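Local coordinates for type III effector HopA1 (Pseudomonas syringae pv. tomato str. DC3000, PDB 4RSX), which is a type III effector, probably injected into plant host cells, whose biochemical activity is not established and which is represented here by its C-terminal portion, at residues F8-H12 and L238-L242; W14-A18 and I29-Y33; R26-Y30 and A220-S224; A37-P42 and G152-D156. All blocks are in the same frame, centred on the assembly; numbering follows the deposited sequence.

Contact 1 (F8-H12 and L238-L242); sequences FNSFH and LKLSL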
loop_
_atom_site.group_PDB
_atom_site.type_symbol
_atom_site.label_atom_id
_atom_site.label_comp_id
_atom_site.label_asym_id
_atom_site.label_seq_id
_atom_site.Cartn_x
_atom_site.Cartn_y
_atom_site.Cartn_z
ATOM N N PHE A 8 -1.852 -12.900 11.655
ATOM C CA PHE A 8 -3.181 -13.143 12.172
ATOM C C PHE A 8 -3.378 -12.469 13.528
ATOM O O PHE A 8 -4.453 -11.902 13.801
ATOM C CB PHE A 8 -3.478 -14.635 12.284
ATOM C CG PHE A 8 -4.868 -14.904 12.746
ATOM C CD1 PHE A 8 -5.891 -15.064 11.823
ATOM C CD2 PHE A 8 -5.182 -14.911 14.111
ATOM C CE1 PHE A 8 -7.201 -15.261 12.243
ATOM C CE2 PHE A 8 -6.481 -15.103 14.535
ATOM C CZ PHE A 8 -7.499 -15.287 13.593
ATOM N N ASN A 9 -2.364 -12.540 14.387
ATOM C CA ASN A 9 -2.466 -11.930 15.718
ATOM C C ASN A 9 -2.696 -10.414 15.697
ATOM O O ASN A 9 -3.389 -9.882 16.567
ATOM C CB ASN A 9 -1.250 -12.280 16.603
ATOM C CG ASN A 9 -1.175 -13.776 16.955
ATOM O OD1 ASN A 9 -2.191 -14.489 16.968
ATOM N ND2 ASN A 9 0.041 -14.251 17.245
ATOM N N SER A 10 -2.117 -9.706 14.728
ATOM C CA SER A 10 -2.364 -8.251 14.641
ATOM C C SER A 10 -3.771 -7.993 14.100
ATOM O O SER A 10 -4.425 -7.027 14.480
ATOM C CB SER A 10 -1.326 -7.546 13.758
ATOM O OG SER A 10 -1.571 -7.804 12.374
ATOM N N PHE A 11 -4.229 -8.872 13.214
ATOM C CA PHE A 11 -5.603 -8.841 12.726
ATOM C C PHE A 11 -6.578 -9.121 13.868
ATOM O O PHE A 11 -7.587 -8.425 14.028
ATOM C CB PHE A 11 -5.773 -9.876 11.609
ATOM C CG PHE A 11 -7.177 -9.964 11.052
ATOM C CD1 PHE A 11 -7.731 -8.903 10.351
ATOM C CD2 PHE A 11 -7.935 -11.112 11.227
ATOM C CE1 PHE A 11 -9.024 -8.979 9.832
ATOM C CE2 PHE A 11 -9.235 -11.197 10.712
ATOM C CZ PHE A 11 -9.775 -10.123 10.013
ATOM N N HIS A 12 -6.277 -10.135 14.670
ATOM C CA HIS A 12 -7.146 -10.473 15.794
ATOM C C HIS A 12 -7.236 -9.342 16.833
ATOM O O HIS A 12 -8.321 -9.025 17.324
ATOM C CB HIS A 12 -6.705 -11.787 16.450
ATOM C CG HIS A 12 -7.647 -12.272 17.504
ATOM N ND1 HIS A 12 -8.665 -13.164 17.244
ATOM C CD2 HIS A 12 -7.743 -11.967 18.822
ATOM C CE1 HIS A 12 -9.335 -13.403 18.358
ATOM N NE2 HIS A 12 -8.798 -12.690 19.329
ATOM N N LEU A 238 -14.026 -14.970 13.027
ATOM C CA LEU A 238 -13.000 -14.289 12.235
ATOM C C LEU A 238 -12.416 -15.173 11.136
ATOM O O LEU A 238 -12.371 -14.777 9.964
ATOM C CB LEU A 238 -11.869 -13.825 13.141
ATOM C CG LEU A 238 -12.160 -12.532 13.885
ATOM C CD1 LEU A 238 -11.114 -12.287 14.979
ATOM C CD2 LEU A 238 -12.201 -11.380 12.903
ATOM N N LYS A 239 -11.957 -16.360 11.519
ATOM C CA LYS A 239 -11.411 -17.313 10.565
ATOM C C LYS A 239 -12.441 -17.714 9.521
ATOM O O LYS A 239 -12.120 -17.830 8.336
ATOM C CB LYS A 239 -10.878 -18.547 11.295
ATOM C CG LYS A 239 -9.678 -18.231 12.181
ATOM C CD LYS A 239 -8.974 -19.510 12.645
ATOM C CE LYS A 239 -7.707 -19.184 13.433
ATOM N NZ LYS A 239 -6.567 -18.848 12.548
ATOM N N LEU A 240 -13.679 -17.924 9.953
ATOM C CA LEU A 240 -14.751 -18.261 9.016
ATOM C C LEU A 240 -15.042 -17.085 8.094
ATOM O O LEU A 240 -15.231 -17.265 6.901
ATOM C CB LEU A 240 -16.023 -18.626 9.768
ATOM C CG LEU A 240 -16.858 -19.786 9.241
ATOM C CD1 LEU A 240 -17.327 -19.528 7.813
ATOM C CD2 LEU A 240 -16.074 -21.100 9.343
ATOM N N SER A 241 -15.090 -15.879 8.655
ATOM C CA SER A 241 -15.311 -14.681 7.854
ATOM C C SER A 241 -14.184 -14.454 6.846
ATOM O O SER A 241 -14.445 -14.026 5.710
ATOM C CB SER A 241 -15.497 -13.456 8.744
ATOM O OG SER A 241 -15.618 -12.271 7.962
ATOM N N LEU A 242 -12.944 -14.747 7.242
ATOM C CA LEU A 242 -11.839 -14.691 6.292
ATOM C C LEU A 242 -12.052 -15.673 5.127
ATOM O O LEU A 242 -12.027 -15.267 3.953
ATOM C CB LEU A 242 -10.498 -14.932 6.977
ATOM C CG LEU A 242 -9.930 -13.784 7.819
ATOM C CD1 LEU A 242 -8.767 -14.279 8.662
ATOM C CD2 LEU A 242 -9.471 -12.641 6.939
#
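Two helical turns cross steeply here: the N-to-C directions of 8-12 and 238-242 make an angle of 108°, and the axes come no closer than 12.3 Å. The contact belongs to the helical bundle beside the antiparallel sheet of this alpha/beta fold, where the first helix, 2-19, meets the last, 234-245. With CA atoms 7.8 Å apart even for His12 and Leu238, the backbones stand well away from each other and long side chains fill the space. Phe8 and Phe11, both with chi1 in the t well, and Leu238 and Leu242, both mt, point their CA-to-CB bonds across the gap. Phe11 serves both leucines: its CE2 lies 3.7 Å from Leu238 CD2 and 3.7 Å from Leu242 CD1. Leu242 CD1 also reaches the edge of the Phe8 ring, 4.0 Å from Phe8 CE1, so that one methyl touches both aromatic rings. Further along, Leu238 CD1 packs 3.4 Å from His12 ND1. Val222 and Ile223 of helix 215-228 cover Phe11, while Pro252 of the C-terminal tail touches both phenylalanines. At the polar margin Lys239 runs out over a face of Phe8 in a cation-pi interaction, its charge also held by a salt bridge to Asp250. Lys239 NZ stands 3.8 Å from the Phe8 ring centroid, 18° off the ring normal.

Contact 2 (W14-A18 and I29-Y33); sequences WAKQA and IYKIY
Ile32 is at the apolar centre, its CA-to-CB bond directed at the opposing helix and its side chain, rotamer mt, lodged between Trp14 and Ala18. Ile32 CG2 lies 3.8 Å from Trp14 CD1, and Ile32 CD1 lies 4.4 Å from Ala18 CB. Ile29, also mt, fills the next turn, with its CG1 3.8 Å from Ala18 CB and its CG2 4.2 Å from Trp14 CE2. Both segments are helical: Ala18 N bonds to Trp14 O at 3.0 Å, but Ile29 O receives a weak 3.4 Å bond from Ile32 N. The N-to-C directions cross at 136°, axes 9.8 Å apart at closest, with CA pairs Ala18-Ile29 at 5.6 Å and Trp14-Ile32 at 7.2 Å, the closer end being at the small Ala18. This is a helical hairpin, helices 2-19 and 26-35 joined by a short loop, and helix 215-228 packs against it through Ile223 on Trp14 and Ser224 on Ile29. Trp14 has chi1 at 178° and chi2 near 7°, which carries the indole across to Tyr33, with Trp14 CZ2 3.5 Å from Tyr33 CB. The Trp14 six-membered ring and the Tyr33 ring meet obliquely, centroids 5.4 Å apart and planes at 36°. The buried polar link is a 3.0 Å hydrogen bond from Trp14 NE1 to Ile29 O, at 157°. At the polar edge Gln17 OE1 lies 3.5 Å from Ile32 CG2, while Gln17 NE2 is hydrogen-bonded to Glu13 OE2.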
loop_
_atom_site.group_PDB
_atom_site.type_symbol
_atom_site.label_atom_id
_atom_site.label_comp_id
_atom_site.label_asym_id
_atom_site.label_seq_id
_atom_site.Cartn_x
_atom_site.Cartn_y
_atom_site.Cartn_z
ATOM N N TRP A 14 -6.869 -6.076 16.293
ATOM C CA TRP A 14 -7.708 -5.087 15.619
ATOM C C TRP A 14 -9.178 -5.446 15.843
ATOM O O TRP A 14 -9.995 -4.598 16.245
ATOM C CB TRP A 14 -7.370 -5.110 14.116
ATOM C CG TRP A 14 -8.168 -4.188 13.230
ATOM C CD1 TRP A 14 -9.069 -3.237 13.619
ATOM C CD2 TRP A 14 -8.118 -4.124 11.787
ATOM N NE1 TRP A 14 -9.582 -2.594 12.515
ATOM C CE2 TRP A 14 -9.017 -3.116 11.384
ATOM C CE3 TRP A 14 -7.396 -4.824 10.808
ATOM C CZ2 TRP A 14 -9.221 -2.788 10.032
ATOM C CZ3 TRP A 14 -7.602 -4.502 9.467
ATOM C CH2 TRP A 14 -8.511 -3.490 9.092
ATOM N N ALA A 15 -9.490 -6.716 15.579
ATOM C CA ALA A 15 -10.841 -7.241 15.687
ATOM C C ALA A 15 -11.375 -7.149 17.122
ATOM O O ALA A 15 -12.561 -6.877 17.322
ATOM C CB ALA A 15 -10.879 -8.677 15.187
ATOM N N LYS A 16 -10.510 -7.374 18.112
ATOM C CA LYS A 16 -10.929 -7.272 19.518
ATOM C C LYS A 16 -11.257 -5.832 19.897
ATOM O O LYS A 16 -12.226 -5.572 20.614
ATOM C CB LYS A 16 -9.862 -7.824 20.465
ATOM C CG LYS A 16 -9.570 -9.297 20.283
ATOM C CD LYS A 16 -10.853 -10.139 20.325
ATOM C CE LYS A 16 -11.272 -10.526 21.742
ATOM N NZ LYS A 16 -12.185 -11.728 21.731
ATOM N N GLN A 17 -10.463 -4.892 19.395
ATOM C CA GLN A 17 -10.761 -3.477 19.619
ATOM C C GLN A 17 -12.077 -3.079 18.952
ATOM O O GLN A 17 -12.829 -2.277 19.502
ATOM C CB GLN A 17 -9.610 -2.586 19.140
ATOM C CG GLN A 17 -8.263 -2.961 19.732
ATOM C CD GLN A 17 -7.157 -2.022 19.283
ATOM O OE1 GLN A 17 -7.422 -0.927 18.774
ATOM N NE2 GLN A 17 -5.907 -2.444 19.475
ATOM N N ALA A 18 -12.359 -3.636 17.772
ATOM C CA ALA A 18 -13.646 -3.377 17.124
ATOM C C ALA A 18 -14.758 -3.965 17.973
ATOM O O ALA A 18 -15.821 -3.364 18.134
ATOM C CB ALA A 18 -13.693 -3.977 15.692
ATOM N N ILE A 29 -14.612 0.533 12.334
ATOM C CA ILE A 29 -13.624 -0.529 12.289
ATOM C C ILE A 29 -12.434 -0.083 11.455
ATOM O O ILE A 29 -11.286 -0.276 11.849
ATOM C CB ILE A 29 -14.242 -1.824 11.738
ATOM C CG1 ILE A 29 -15.361 -2.283 12.679
ATOM C CG2 ILE A 29 -13.173 -2.899 11.549
ATOM C CD1 ILE A 29 -16.230 -3.380 12.123
ATOM N N TYR A 30 -12.721 0.567 10.331
ATOM C CA TYR A 30 -11.690 1.061 9.423
ATOM C C TYR A 30 -10.792 2.157 10.039
ATOM O O TYR A 30 -9.576 2.204 9.772
ATOM C CB TYR A 30 -12.365 1.565 8.143
ATOM C CG TYR A 30 -11.423 2.181 7.147
ATOM C CD1 TYR A 30 -10.383 1.439 6.595
ATOM C CD2 TYR A 30 -11.579 3.505 6.741
ATOM C CE1 TYR A 30 -9.514 1.998 5.672
ATOM C CE2 TYR A 30 -10.719 4.078 5.811
ATOM C CZ TYR A 30 -9.690 3.318 5.276
ATOM O OH TYR A 30 -8.827 3.886 4.362
ATOM N N LYS A 31 -11.381 3.039 10.849
ATOM C CA LYS A 31 -10.607 4.128 11.448
ATOM C C LYS A 31 -9.523 3.623 12.397
ATOM O O LYS A 31 -8.485 4.263 12.536
ATOM C CB LYS A 31 -11.515 5.140 12.149
ATOM C CG LYS A 31 -12.276 6.063 11.180
ATOM C CD LYS A 31 -13.195 7.037 11.939
ATOM C CE LYS A 31 -14.011 7.896 10.975
ATOM N NZ LYS A 31 -15.200 8.517 11.635
ATOM N N ILE A 32 -9.758 2.474 13.033
ATOM C CA ILE A 32 -8.727 1.843 13.861
ATOM C C ILE A 32 -7.475 1.507 13.040
ATOM O O ILE A 32 -6.352 1.721 13.497
ATOM C CB ILE A 32 -9.235 0.572 14.565
ATOM C CG1 ILE A 32 -10.474 0.885 15.413
ATOM C CG2 ILE A 32 -8.137 -0.020 15.435
ATOM C CD1 ILE A 32 -11.242 -0.351 15.833
ATOM N N TYR A 33 -7.678 0.983 11.832
ATOM C CA TYR A 33 -6.586 0.727 10.885
ATOM C C TYR A 33 -5.895 2.020 10.455
ATOM O O TYR A 33 -4.667 2.056 10.338
ATOM C CB TYR A 33 -7.133 0.017 9.639
ATOM C CG TYR A 33 -6.117 -0.214 8.545
ATOM C CD1 TYR A 33 -5.430 -1.408 8.468
ATOM C CD2 TYR A 33 -5.851 0.757 7.585
ATOM C CE1 TYR A 33 -4.517 -1.637 7.477
ATOM C CE2 TYR A 33 -4.918 0.539 6.595
ATOM C CZ TYR A 33 -4.262 -0.667 6.544
ATOM O OH TYR A 33 -3.337 -0.916 5.567
#

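Contact 3 (R26-Y30 and A220-S224); sequences RMDIY and AEVIS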
loop_
_atom_site.group_PDB
_atom_site.type_symbol
_atom_site.label_atom_id
_atom_site.label_comp_id
_atom_site.label_asym_id
_atom_site.label_seq_id
_atom_site.Cartn_x
_atom_site.Cartn_y
_atom_site.Cartn_z
ATOM N N ARG A 26 -18.727 -0.127 9.696
ATOM C CA ARG A 26 -17.568 -0.541 8.914
ATOM C C ARG A 26 -16.506 0.550 8.960
ATOM O O ARG A 26 -15.308 0.255 9.064
ATOM C CB ARG A 26 -17.953 -0.885 7.466
ATOM C CG ARG A 26 -18.688 -2.220 7.322
ATOM C CD ARG A 26 -19.259 -2.426 5.911
ATOM N NE ARG A 26 -20.280 -1.431 5.605
ATOM C CZ ARG A 26 -20.112 -0.380 4.804
ATOM N NH1 ARG A 26 -18.965 -0.176 4.164
ATOM N NH2 ARG A 26 -21.116 0.463 4.618
ATOM N N MET A 27 -16.953 1.805 8.912
ATOM C CA MET A 27 -16.058 2.959 9.002
ATOM C C MET A 27 -15.349 3.062 10.362
ATOM O O MET A 27 -14.157 3.395 10.424
ATOM C CB MET A 27 -16.823 4.252 8.708
ATOM C CG MET A 27 -15.940 5.464 8.482
ATOM S SD MET A 27 -14.839 5.249 7.064
ATOM C CE MET A 27 -16.012 4.821 5.784
ATOM N N ASP A 28 -16.073 2.772 11.443
ATOM C CA ASP A 28 -15.464 2.748 12.771
ATOM C C ASP A 28 -14.312 1.752 12.779
ATOM O O ASP A 28 -13.183 2.083 13.165
ATOM C CB ASP A 28 -16.483 2.324 13.832
ATOM C CG ASP A 28 -17.508 3.392 14.116
ATOM O OD1 ASP A 28 -17.166 4.587 13.985
ATOM O OD2 ASP A 28 -18.653 3.025 14.470
ATOM N N ILE A 29 -14.612 0.533 12.334
ATOM C CA ILE A 29 -13.624 -0.529 12.289
ATOM C C ILE A 29 -12.434 -0.083 11.455
ATOM O O ILE A 29 -11.286 -0.276 11.849
ATOM C CB ILE A 29 -14.242 -1.824 11.738
ATOM C CG1 ILE A 29 -15.361 -2.283 12.679
ATOM C CG2 ILE A 29 -13.173 -2.899 11.549
ATOM C CD1 ILE A 29 -16.230 -3.380 12.123
ATOM N N TYR A 30 -12.721 0.567 10.331
ATOM C CA TYR A 30 -11.690 1.061 9.423
ATOM C C TYR A 30 -10.792 2.157 10.039
ATOM O O TYR A 30 -9.576 2.204 9.772
ATOM C CB TYR A 30 -12.365 1.565 8.143
ATOM C CG TYR A 30 -11.423 2.181 7.147
ATOM C CD1 TYR A 30 -10.383 1.439 6.595
ATOM C CD2 TYR A 30 -11.579 3.505 6.741
ATOM C CE1 TYR A 30 -9.514 1.998 5.672
ATOM C CE2 TYR A 30 -10.719 4.078 5.811
ATOM C CZ TYR A 30 -9.690 3.318 5.276
ATOM O OH TYR A 30 -8.827 3.886 4.362
ATOM N N ALA A 220 -11.334 -4.609 7.111
ATOM C CA ALA A 220 -12.282 -4.040 8.074
ATOM C C ALA A 220 -13.619 -4.752 7.916
ATOM O O ALA A 220 -14.311 -5.058 8.905
ATOM C CB ALA A 220 -12.456 -2.527 7.851
ATOM N N GLU A 221 -13.972 -5.031 6.663
ATOM C CA GLU A 221 -15.285 -5.581 6.358
ATOM C C GLU A 221 -15.381 -7.070 6.688
ATOM O O GLU A 221 -16.448 -7.563 7.053
ATOM C CB GLU A 221 -15.712 -5.213 4.920
ATOM C CG GLU A 221 -16.102 -3.714 4.844
ATOM C CD GLU A 221 -16.302 -3.173 3.430
ATOM O OE1 GLU A 221 -16.917 -2.084 3.289
ATOM O OE2 GLU A 221 -15.842 -3.816 2.460
ATOM N N VAL A 222 -14.253 -7.775 6.604
ATOM C CA VAL A 222 -14.176 -9.140 7.116
ATOM C C VAL A 222 -14.544 -9.145 8.616
ATOM O O VAL A 222 -15.292 -10.019 9.092
ATOM C CB VAL A 222 -12.756 -9.732 6.917
ATOM C CG1 VAL A 222 -12.595 -11.039 7.672
ATOM C CG2 VAL A 222 -12.457 -9.936 5.436
ATOM N N ILE A 223 -14.017 -8.168 9.350
ATOM C CA ILE A 223 -14.267 -8.072 10.786
ATOM C C ILE A 223 -15.745 -7.795 11.075
ATOM O O ILE A 223 -16.328 -8.409 11.973
ATOM C CB ILE A 223 -13.399 -6.971 11.439
ATOM C CG1 ILE A 223 -11.919 -7.364 11.407
ATOM C CG2 ILE A 223 -13.836 -6.719 12.886
ATOM C CD1 ILE A 223 -10.985 -6.228 11.794
ATOM N N SER A 224 -16.344 -6.869 10.323
ATOM C CA SER A 224 -17.778 -6.585 10.444
ATOM C C SER A 224 -18.594 -7.856 10.306
ATOM O O SER A 224 -19.509 -8.110 11.096
ATOM C CB SER A 224 -18.241 -5.611 9.360
ATOM O OG SER A 224 -17.603 -4.367 9.515
#
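The apolar part of this contact is a close approach of two helices around Ala220, an interhelical packing in the helical cluster beside the antiparallel sheet that joins the N-terminal helix pair to helix 215-228. Their axes come within 8.8 Å at an angle of 125°, and the CA atoms of Tyr30 and Ala220 are 5.3 Å apart. Ile29 CG2 packs 3.8 Å from Ala220 CB and 4.0 Å from Ile223 CD1, while Tyr30 CB lies 4.1 Å from Ala220 CB. Ser224 adds van der Waals contacts through its hydroxyl, with OG 3.1 Å from Ile29 CD1 and 3.3 Å from Arg26 CG; the same OG makes a weak hydrogen bond back to Ala220 O. The charged part lies on the solvent side: Arg26 NH1 donates to Glu221 OE1 at 2.9 Å, a salt bridge reached at the edge of the guanidinium. Glu221 OE2 has a second partner in Arg213. Helix 215-228 thus lies against helix 26-35 through Ala220, against helix 2-19 through Ile223, and against helix 234-245 through Val222.

Contact 4 (A37-P42 and G152-D156); sequences APHSHP and GQMTD
Ala37 opens the first segment in an extended, polyproline-like conformation (phi/psi -59/150), its CB directed at the second segment: Ala37 CB is 3.7 Å from Thr155 CG2 and 3.6 Å from Gln153 O. Pro38 continues in the same conformation (-63/159). Pro38 CG rests 3.7 Å from Met154 O, and Pro38 O accepts a CA-H...O contact from Gln153 CA at 3.5 Å, with 145° at the hydrogen. His39 breaks the run with phi/psi -133/49 and turns its CA-to-CB bond away. The two segments are loops without regular strand pairing, running 160° apart, nearly antiparallel, with CA pairs Ala37-Thr155 at 4.9 Å, His39-Gln153 at 4.7 Å and Ser40-Gly152 at 5.1 Å. They join the connection from helix 26-35 to helix 45-58 with the long connection of the beta hairpin formed by strands 140-146 and 158-162. Ser40, extended again at -58/148, gives the direct hydrogen bond, Ser40 N to Gly152 O at 3.1 Å and 138°. A water doubles this link, 2.6 Å from Ser40 OG and donating to Gly152 O at 3.0 Å. Gly152 has phi/psi 101/-5, where a CB would clash with the preceding carbonyl and crowd Ser40 CB. At Pro42, again extended (-62/158), the pyrrolidine ring lies by the side chain of Gln153 (chi1 m, chi2 t), whose CG is 3.5 Å from Ser40 O.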
loop_
_atom_site.group_PDB
_atom_site.type_symbol
_atom_site.label_atom_id
_atom_site.label_comp_id
_atom_site.label_asym_id
_atom_site.label_seq_id
_atom_site.Cartn_x
_atom_site.Cartn_y
_atom_site.Cartn_z
ATOM N N ALA A 37 -1.503 4.285 11.506
ATOM C CA ALA A 37 -0.445 4.712 10.587
ATOM C C ALA A 37 0.784 5.179 11.365
ATOM O O ALA A 37 0.659 5.674 12.486
ATOM C CB ALA A 37 -0.947 5.828 9.681
ATOM N N PRO A 38 1.979 5.018 10.773
ATOM C CA PRO A 38 3.175 5.660 11.341
ATOM C C PRO A 38 2.995 7.180 11.304
ATOM O O PRO A 38 2.166 7.679 10.526
ATOM C CB PRO A 38 4.284 5.247 10.366
ATOM C CG PRO A 38 3.559 5.045 9.046
ATOM C CD PRO A 38 2.251 4.399 9.461
ATOM N N HIS A 39 3.731 7.921 12.120
ATOM C CA HIS A 39 3.483 9.362 12.168
ATOM C C HIS A 39 4.729 10.243 12.103
ATOM O O HIS A 39 4.877 11.166 12.904
ATOM C CB HIS A 39 2.606 9.720 13.375
ATOM C CG HIS A 39 1.209 9.181 13.281
ATOM N ND1 HIS A 39 0.349 9.506 12.248
ATOM C CD2 HIS A 39 0.522 8.332 14.088
ATOM C CE1 HIS A 39 -0.804 8.882 12.424
ATOM N NE2 HIS A 39 -0.726 8.164 13.531
ATOM N N SER A 40 5.602 9.966 11.131
ATOM C CA SER A 40 6.811 10.765 10.907
ATOM C C SER A 40 6.491 12.234 10.640
ATOM O O SER A 40 5.448 12.567 10.061
ATOM C CB SER A 40 7.616 10.222 9.720
ATOM O OG SER A 40 8.260 8.994 10.024
ATOM N N HIS A 41 7.389 13.112 11.067
ATOM C CA HIS A 41 7.280 14.520 10.712
ATOM C C HIS A 41 7.648 14.603 9.236
ATOM O O HIS A 41 8.510 13.864 8.773
ATOM C CB HIS A 41 8.222 15.360 11.571
ATOM C CG HIS A 41 7.874 16.815 11.609
ATOM N ND1 HIS A 41 8.453 17.744 10.767
ATOM C CD2 HIS A 41 7.013 17.507 12.395
ATOM C CE1 HIS A 41 7.959 18.943 11.028
ATOM N NE2 HIS A 41 7.085 18.827 12.010
ATOM N N PRO A 42 6.972 15.479 8.481
ATOM C CA PRO A 42 7.219 15.505 7.034
ATOM C C PRO A 42 8.653 15.878 6.697
ATOM O O PRO A 42 9.354 16.486 7.524
ATOM C CB PRO A 42 6.290 16.619 6.532
ATOM C CG PRO A 42 5.253 16.807 7.630
ATOM C CD PRO A 42 5.954 16.463 8.901
ATOM N N GLY A 152 5.123 9.398 4.925
ATOM C CA GLY A 152 5.515 9.046 6.281
ATOM C C GLY A 152 4.367 9.136 7.273
ATOM O O GLY A 152 4.518 8.763 8.441
ATOM N N GLN A 153 3.215 9.619 6.810
ATOM C CA GLN A 153 2.039 9.754 7.671
ATOM C C GLN A 153 0.884 8.827 7.296
ATOM O O GLN A 153 -0.157 8.835 7.953
ATOM C CB GLN A 153 1.518 11.191 7.638
ATOM C CG GLN A 153 2.353 12.202 8.384
ATOM C CD GLN A 153 2.106 13.616 7.881
ATOM O OE1 GLN A 153 3.044 14.322 7.515
ATOM N NE2 GLN A 153 0.841 14.029 7.845
ATOM N N MET A 154 1.057 8.053 6.229
ATOM C CA MET A 154 -0.001 7.172 5.729
ATOM C C MET A 154 0.404 5.723 5.899
ATOM O O MET A 154 1.592 5.416 5.985
ATOM C CB MET A 154 -0.240 7.397 4.233
ATOM C CG MET A 154 -0.249 8.832 3.789
ATOM S SD MET A 154 -1.356 9.799 4.817
ATOM C CE MET A 154 -2.896 8.904 4.591
ATOM N N THR A 155 -0.576 4.824 5.911
ATOM C CA THR A 155 -0.272 3.398 5.896
ATOM C C THR A 155 0.229 2.990 4.523
ATOM O O THR A 155 0.878 1.959 4.380
ATOM C CB THR A 155 -1.491 2.550 6.245
ATOM O OG1 THR A 155 -2.572 2.887 5.363
ATOM C CG2 THR A 155 -1.913 2.791 7.706
ATOM N N ASP A 156 -0.057 3.812 3.520
ATOM C CA ASP A 156 0.289 3.484 2.137
ATOM C C ASP A 156 1.050 4.615 1.411
ATOM O O ASP A 156 0.661 5.031 0.319
ATOM C CB ASP A 156 -0.977 3.059 1.354
ATOM C CG ASP A 156 -2.055 4.142 1.350
ATOM O OD1 ASP A 156 -1.939 5.108 2.144
ATOM O OD2 ASP A 156 -3.020 4.030 0.556
HETATM O O HOH W 1 6.909 6.998 9.012
#

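In the fold
Contacts 1, 2 and 3 are the joints of one helical cluster on the same side of the chain's centre, whereas contact 4 joins two surface loops beside the sheet. Contacts 1 and 2 share helix 2-19 and contacts 2 and 3 share helix 26-35, overlapping at Ile29 and Tyr30. Contacts 1 and 2 are buried and mostly apolar, with a cation-pi pair in the first and one indole hydrogen bond in the second; contact 3, partly buried, has an interhelical salt bridge on its solvent side. Contact 4 instead depends on backbone carbonyls, prolines and a bridging water. It meets the cluster where Tyr33 CE2 of contact 2 touches Thr155 OG1 at 3.5 Å.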